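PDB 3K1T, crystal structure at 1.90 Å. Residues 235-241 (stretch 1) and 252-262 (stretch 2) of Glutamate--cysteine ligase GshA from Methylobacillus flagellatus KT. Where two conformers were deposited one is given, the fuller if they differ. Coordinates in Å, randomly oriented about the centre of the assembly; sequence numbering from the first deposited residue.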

ATOM      1  N   PRO A 235      -7.987  -1.855 -29.189  1.00 13.71           N
ATOM      2  CA  PRO A 235      -8.538  -1.352 -30.469  1.00 13.91           C
ATOM      3  C   PRO A 235      -7.549  -1.549 -31.626  1.00 13.29           C
ATOM      4  O   PRO A 235      -6.329  -1.396 -31.433  1.00 13.44           O
ATOM      5  N   TYR A 236      -8.056  -1.844 -32.824  1.00 12.39           N
ATOM      6  CA  TYR A 236      -7.208  -1.854 -34.015  1.00 12.28           C
ATOM      7  C   TYR A 236      -6.716  -0.432 -34.267  1.00 12.58           C
ATOM      8  O   TYR A 236      -7.371   0.556 -33.895  1.00 12.85           O
ATOM      9  N   PHE A 237      -5.576  -0.317 -34.925  1.00 13.68           N
ATOM     10  CA  PHE A 237      -5.125   0.997 -35.398  1.00 13.74           C
ATOM     11  C   PHE A 237      -4.283   0.911 -36.681  1.00 13.68           C
ATOM     12  O   PHE A 237      -3.811  -0.151 -37.089  1.00 13.12           O
ATOM     13  N   ASP A 238      -4.075   2.064 -37.277  1.00 13.67           N
ATOM     14  CA  ASP A 238      -3.144   2.193 -38.437  1.00 14.38           C
ATOM     15  C   ASP A 238      -2.575   3.619 -38.408  1.00 14.77           C
ATOM     16  O   ASP A 238      -3.042   4.467 -37.631  1.00 14.80           O
ATOM     17  N   THR A 239      -1.586   3.899 -39.258  1.00 15.24           N
ATOM     18  CA  THR A 239      -0.984   5.211 -39.305  1.00 16.15           C
ATOM     19  C   THR A 239      -0.721   5.633 -40.749  1.00 17.69           C
ATOM     20  O   THR A 239      -0.665   4.803 -41.671  1.00 16.91           O
ATOM     21  N   CYS A 240      -0.624   6.938 -40.962  1.00 19.19           N
ATOM     22  CA  CYS A 240       0.133   7.410 -42.109  1.00 21.47           C
ATOM     23  C   CYS A 240       1.000   8.592 -41.775  1.00 20.42           C
ATOM     24  O   CYS A 240       1.008   9.041 -40.631  1.00 19.36           O
ATOM     25  N   GLY A 241       1.820   9.015 -42.740  1.00 20.10           N
ATOM     26  CA  GLY A 241       2.778  10.087 -42.495  1.00 20.05           C
ATOM     27  C   GLY A 241       2.099  11.430 -42.409  1.00 20.38           C
ATOM     28  O   GLY A 241       0.873  11.515 -42.381  1.00 21.67           O
ATOM     29  N   GLU A 252      -6.900  10.411 -50.858  1.00 22.77           N
ATOM     30  CA  GLU A 252      -7.166   9.015 -51.175  1.00 23.47           C
ATOM     31  C   GLU A 252      -6.403   8.048 -50.263  1.00 22.59           C
ATOM     32  O   GLU A 252      -6.954   7.022 -49.874  1.00 22.61           O
ATOM     33  N   GLN A 253      -5.161   8.380 -49.944  1.00 21.40           N
ATOM     34  CA  GLN A 253      -4.333   7.636 -48.985  1.00 22.18           C
ATOM     35  C   GLN A 253      -5.088   7.488 -47.657  1.00 20.16           C
ATOM     36  O   GLN A 253      -5.279   6.393 -47.155  1.00 19.78           O
ATOM     37  N   LEU A 254      -5.547   8.606 -47.129  1.00 18.96           N
ATOM     38  CA  LEU A 254      -6.265   8.607 -45.851  1.00 18.48           C
ATOM     39  C   LEU A 254      -7.591   7.822 -45.939  1.00 18.03           C
ATOM     40  O   LEU A 254      -7.890   7.008 -45.060  1.00 17.52           O
ATOM     41  N   ALA A 255      -8.362   8.073 -47.001  1.00 17.40           N
ATOM     42  CA  ALA A 255      -9.650   7.414 -47.229  1.00 17.39           C
ATOM     43  C   ALA A 255      -9.489   5.902 -47.284  1.00 17.78           C
ATOM     44  O   ALA A 255     -10.323   5.162 -46.724  1.00 16.69           O
ATOM     45  N   GLU A 256      -8.434   5.440 -47.947  1.00 17.99           N
ATOM     46  CA  GLU A 256      -8.215   4.010 -48.124  1.00 19.68           C
ATOM     47  C   GLU A 256      -7.911   3.384 -46.766  1.00 18.35           C
ATOM     48  O   GLU A 256      -8.348   2.286 -46.479  1.00 18.02           O
ATOM     49  N   LYS A 257      -7.127   4.077 -45.962  1.00 17.49           N
ATOM     50  CA  LYS A 257      -6.796   3.547 -44.636  1.00 17.71           C
ATOM     51  C   LYS A 257      -7.999   3.532 -43.705  1.00 16.21           C
ATOM     52  O   LYS A 257      -8.146   2.593 -42.929  1.00 15.88           O
ATOM     53  N   VAL A 258      -8.853   4.541 -43.805  1.00 16.06           N
ATOM     54  CA  VAL A 258     -10.111   4.558 -43.041  1.00 15.83           C
ATOM     55  C   VAL A 258     -10.984   3.386 -43.452  1.00 16.72           C
ATOM     56  O   VAL A 258     -11.487   2.676 -42.590  1.00 14.81           O
ATOM     57  N   ASP A 259     -11.105   3.144 -44.756  1.00 16.60           N
ATOM     58  CA  ASP A 259     -11.943   2.072 -45.269  0.50 17.36           C
ATOM     59  C   ASP A 259     -11.445   0.719 -44.765  1.00 17.61           C
ATOM     60  O   ASP A 259     -12.230  -0.122 -44.331  1.00 16.91           O
ATOM     61  N   SER A 260     -10.134   0.528 -44.807  1.00 17.55           N
ATOM     62  CA  SER A 260      -9.537  -0.743 -44.409  0.50 17.86           C
ATOM     63  C   SER A 260      -9.720  -1.010 -42.906  1.00 17.29           C
ATOM     64  O   SER A 260      -9.994  -2.145 -42.483  1.00 17.44           O
ATOM     65  N   LEU A 261      -9.577   0.033 -42.104  1.00 16.32           N
ATOM     66  CA  LEU A 261      -9.771  -0.104 -40.654  1.00 16.44           C
ATOM     67  C   LEU A 261     -11.242  -0.405 -40.307  1.00 15.60           C
ATOM     68  O   LEU A 261     -11.530  -1.320 -39.521  1.00 15.70           O
ATOM     69  N   LEU A 262     -12.159   0.354 -40.898  1.00 15.71           N
ATOM     70  CA  LEU A 262     -13.596   0.093 -40.737  1.00 16.12           C
ATOM     71  C   LEU A 262     -13.947  -1.332 -41.097  1.00 15.49           C
ATOM     72  O   LEU A 262     -14.749  -1.959 -40.409  1.00 16.21           O
TER

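The strand of stretch 1 and the helix of stretch 2 run nearly antiparallel, at 172° between their N-to-C directions, with a closest axial approach of 9.1 Å. Together they bury 351 Å², a modest area to which Gln253, Leu254, Lys257 and Leu261 contribute nearly all of the helix side. From the strand, the alternation of an extended chain turns the CA-to-CB bonds of Asp238 and Cys240 toward the helix and those of Phe237 and Thr239 away from it.

At the start of stretch 2, Glu252 lies out of reach of the strand, and its carboxylate is hydrogen-bonded elsewhere in the structure. Gln253 is the first residue to point inward. With chi1 t and chi2 between wells at 104°, its exposed side chain reaches toward Cys240, where NE2 comes within 3.9 Å of Cys240 CB. The amide makes no direct hydrogen bond to stretch 1; instead water 3 links the two segments, accepting from Gly241 N at 3.1 Å and, more weakly, from Gln253 NE2 at 2.7 Å.

Leu254 leaves the helix sideways, but its t, p rotamer brings the end of the side chain nearer the strand. Its CD1 lies 4.4 Å from Cys240 SG, a loose apolar contact between two buried residues. The p rotamer of Cys240 places the sulfur on this side. Ala255 and Glu256 are both out of reach, so the next contact comes a full helical turn after Gln253.

Lys257 is the polar centre of the interface. Its chi1 is m, chi2 and chi3 are t, and chi4 is m at -85°, so that a largely extended chain passes along Asp238 and Cys240 before bending at its tip. On the way CG approaches Asp238 OD2 to 3.6 Å and CE packs 3.8 Å from Cys240 CB. The ammonium group then donates a hydrogen bond from NZ to the backbone Thr239 O at 3.2 Å, which lets Thr239 take part although its side chain faces away. The salt bridge between Lys257 NZ and Asp238 OD2 is long, at 3.8 Å, and water reinforces the pairing. Water 2 donates to Asp238 OD2 at 2.6 Å and weakly accepts from Lys257 NZ at 3.4 Å, while water 1 donates both to Asp238 OD2 and to the backbone Lys257 O, each at 2.7 Å. Asp238, with chi1 t, also receives a weak hydrogen bond within its own strand, from Thr239 N to Asp238 OD1 at 2.9 Å.

Val258 points away and Asp259 is out of reach. Ser260 points toward the strand, yet makes no contact with it: its CB remains 5.7 Å from Asp238 OD2. Leu261 closes the interface: its t, p rotamer carries CD1 to 3.5 Å from Tyr236 CB and 4.2 Å from Phe237 N. Tyr236, with chi1 m, offers its CB to this contact while the end of its side chain leads away. Leu262 is again out of reach of stretch 1.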

ATOM      1  CB  PRO A 235      -8.744   0.157 -30.202  1.00 14.12           C
ATOM      2  CG  PRO A 235      -8.602   0.335 -28.702  1.00 14.39           C
ATOM      3  CD  PRO A 235      -7.636  -0.752 -28.281  1.00 13.38           C
ATOM      4  CB  TYR A 236      -8.006  -2.307 -35.247  1.00 12.77           C
ATOM      5  CG  TYR A 236      -8.407  -3.765 -35.289  1.00 11.54           C
ATOM      6  CD1 TYR A 236      -7.472  -4.774 -35.077  1.00 14.80           C
ATOM      7  CD2 TYR A 236      -9.726  -4.130 -35.566  1.00 11.65           C
ATOM      8  CE1 TYR A 236      -7.838  -6.121 -35.157  1.00 16.40           C
ATOM      9  CE2 TYR A 236     -10.096  -5.439 -35.669  1.00 12.64           C
ATOM     10  CZ  TYR A 236      -9.157  -6.440 -35.469  1.00 14.55           C
ATOM     11  OH  TYR A 236      -9.532  -7.757 -35.562  1.00 16.18           O
ATOM     12  CB  PHE A 237      -4.376   1.761 -34.289  1.00 14.05           C
ATOM     13  CG  PHE A 237      -2.934   1.365 -34.128  1.00 14.28           C
ATOM     14  CD1 PHE A 237      -2.589   0.211 -33.453  1.00 16.10           C
ATOM     15  CD2 PHE A 237      -1.920   2.146 -34.674  1.00 16.62           C
ATOM     16  CE1 PHE A 237      -1.254  -0.192 -33.331  1.00 15.78           C
ATOM     17  CE2 PHE A 237      -0.574   1.741 -34.555  1.00 17.46           C
ATOM     18  CZ  PHE A 237      -0.254   0.574 -33.889  1.00 15.59           C
ATOM     19  CB  ASP A 238      -3.917   1.880 -39.724  1.00 13.15           C
ATOM     20  CG  ASP A 238      -3.002   1.625 -40.953  1.00 17.48           C
ATOM     21  OD1 ASP A 238      -1.766   1.489 -40.800  1.00 16.06           O
ATOM     22  OD2 ASP A 238      -3.565   1.588 -42.075  1.00 18.63           O
ATOM     23  CB  THR A 239       0.398   5.240 -38.599  1.00 17.11           C
ATOM     24  OG1 THR A 239       1.272   4.359 -39.297  1.00 16.82           O
ATOM     25  CG2 THR A 239       0.331   4.829 -37.151  1.00 15.26           C
ATOM     26  CB  CYS A 240      -0.726   7.642 -43.291  1.00 23.29           C
ATOM     27  SG  CYS A 240      -1.795   8.986 -43.165  1.00 31.68           S
ATOM     28  CB  GLU A 252      -6.929   8.714 -52.654  1.00 23.65           C
ATOM     29  CG  GLU A 252      -8.043   9.318 -53.552  1.00 29.78           C
ATOM     30  CD  GLU A 252      -9.470   8.874 -53.116  1.00 33.85           C
ATOM     31  OE1 GLU A 252      -9.662   7.657 -52.928  1.00 37.47           O
ATOM     32  OE2 GLU A 252     -10.381   9.731 -52.912  1.00 38.45           O
ATOM     33  CB  GLN A 253      -3.019   8.427 -48.725  1.00 22.78           C
ATOM     34  CG  GLN A 253      -2.233   8.065 -47.452  1.00 28.94           C
ATOM     35  CD  GLN A 253      -1.005   7.239 -47.768  1.00 36.54           C
ATOM     36  OE1 GLN A 253      -1.061   6.329 -48.642  1.00 42.66           O
ATOM     37  NE2 GLN A 253       0.138   7.572 -47.123  1.00 35.06           N
ATOM     38  CB  LEU A 254      -6.517  10.033 -45.394  1.00 18.02           C
ATOM     39  CG  LEU A 254      -7.042  10.228 -43.963  1.00 18.58           C
ATOM     40  CD1 LEU A 254      -6.177   9.558 -42.919  1.00 18.66           C
ATOM     41  CD2 LEU A 254      -7.163  11.737 -43.654  1.00 19.90           C
ATOM     42  CB  ALA A 255     -10.347   7.943 -48.526  1.00 17.14           C
ATOM     43  CB  GLU A 256      -7.042   3.722 -49.084  1.00 20.72           C
ATOM     44  CG  GLU A 256      -7.368   3.979 -50.569  1.00 28.13           C
ATOM     45  CD  GLU A 256      -6.129   4.120 -51.499  1.00 35.35           C
ATOM     46  OE1 GLU A 256      -4.940   4.141 -51.027  1.00 39.15           O
ATOM     47  OE2 GLU A 256      -6.378   4.216 -52.733  1.00 40.39           O
ATOM     48  CB  LYS A 257      -5.629   4.281 -44.025  1.00 17.85           C
ATOM     49  CG  LYS A 257      -4.306   3.886 -44.718  1.00 20.54           C
ATOM     50  CD  LYS A 257      -3.193   4.738 -44.265  1.00 21.66           C
ATOM     51  CE  LYS A 257      -1.937   4.468 -45.098  1.00 25.45           C
ATOM     52  NZ  LYS A 257      -1.255   3.340 -44.504  1.00 29.09           N
ATOM     53  CB  VAL A 258     -10.852   5.909 -43.143  1.00 16.46           C
ATOM     54  CG1 VAL A 258     -12.320   5.813 -42.569  1.00 14.67           C
ATOM     55  CG2 VAL A 258     -10.025   6.996 -42.467  1.00 14.96           C
ATOM     56  CB  ASP A 259     -11.963   2.112 -46.799  0.50 17.89           C
ATOM     57  CG  ASP A 259     -13.083   1.302 -47.391  0.50 18.90           C
ATOM     58  OD1 ASP A 259     -14.238   1.762 -47.339  0.50 20.45           O
ATOM     59  OD2 ASP A 259     -12.800   0.204 -47.908  0.50 21.67           O
ATOM     60  CB  SER A 260      -8.051  -0.743 -44.774  0.50 18.33           C
ATOM     61  OG  SER A 260      -7.458  -1.975 -44.430  0.50 19.75           O
ATOM     62  CB  LEU A 261      -9.260   1.145 -39.955  1.00 15.83           C
ATOM     63  CG  LEU A 261      -9.328   1.191 -38.452  1.00 17.18           C
ATOM     64  CD1 LEU A 261      -8.622  -0.037 -37.823  1.00 14.48           C
ATOM     65  CD2 LEU A 261      -8.694   2.530 -37.968  1.00 16.15           C
ATOM     66  CB  LEU A 262     -14.430   1.069 -41.565  1.00 15.42           C
ATOM     67  CG  LEU A 262     -14.445   2.521 -41.067  1.00 16.46           C
ATOM     68  CD1 LEU A 262     -15.068   3.432 -42.149  1.00 14.58           C
ATOM     69  CD2 LEU A 262     -15.198   2.691 -39.719  1.00 15.84           C
TER
HETATM   70  O   HOH W   1      -6.129   0.901 -42.260  1.00 21.16           O
HETATM   71  O   HOH W   2      -2.509   0.249 -44.078  1.00 38.51           O
HETATM   72  O   HOH W   3       1.926   9.091 -45.810  1.00 28.95           O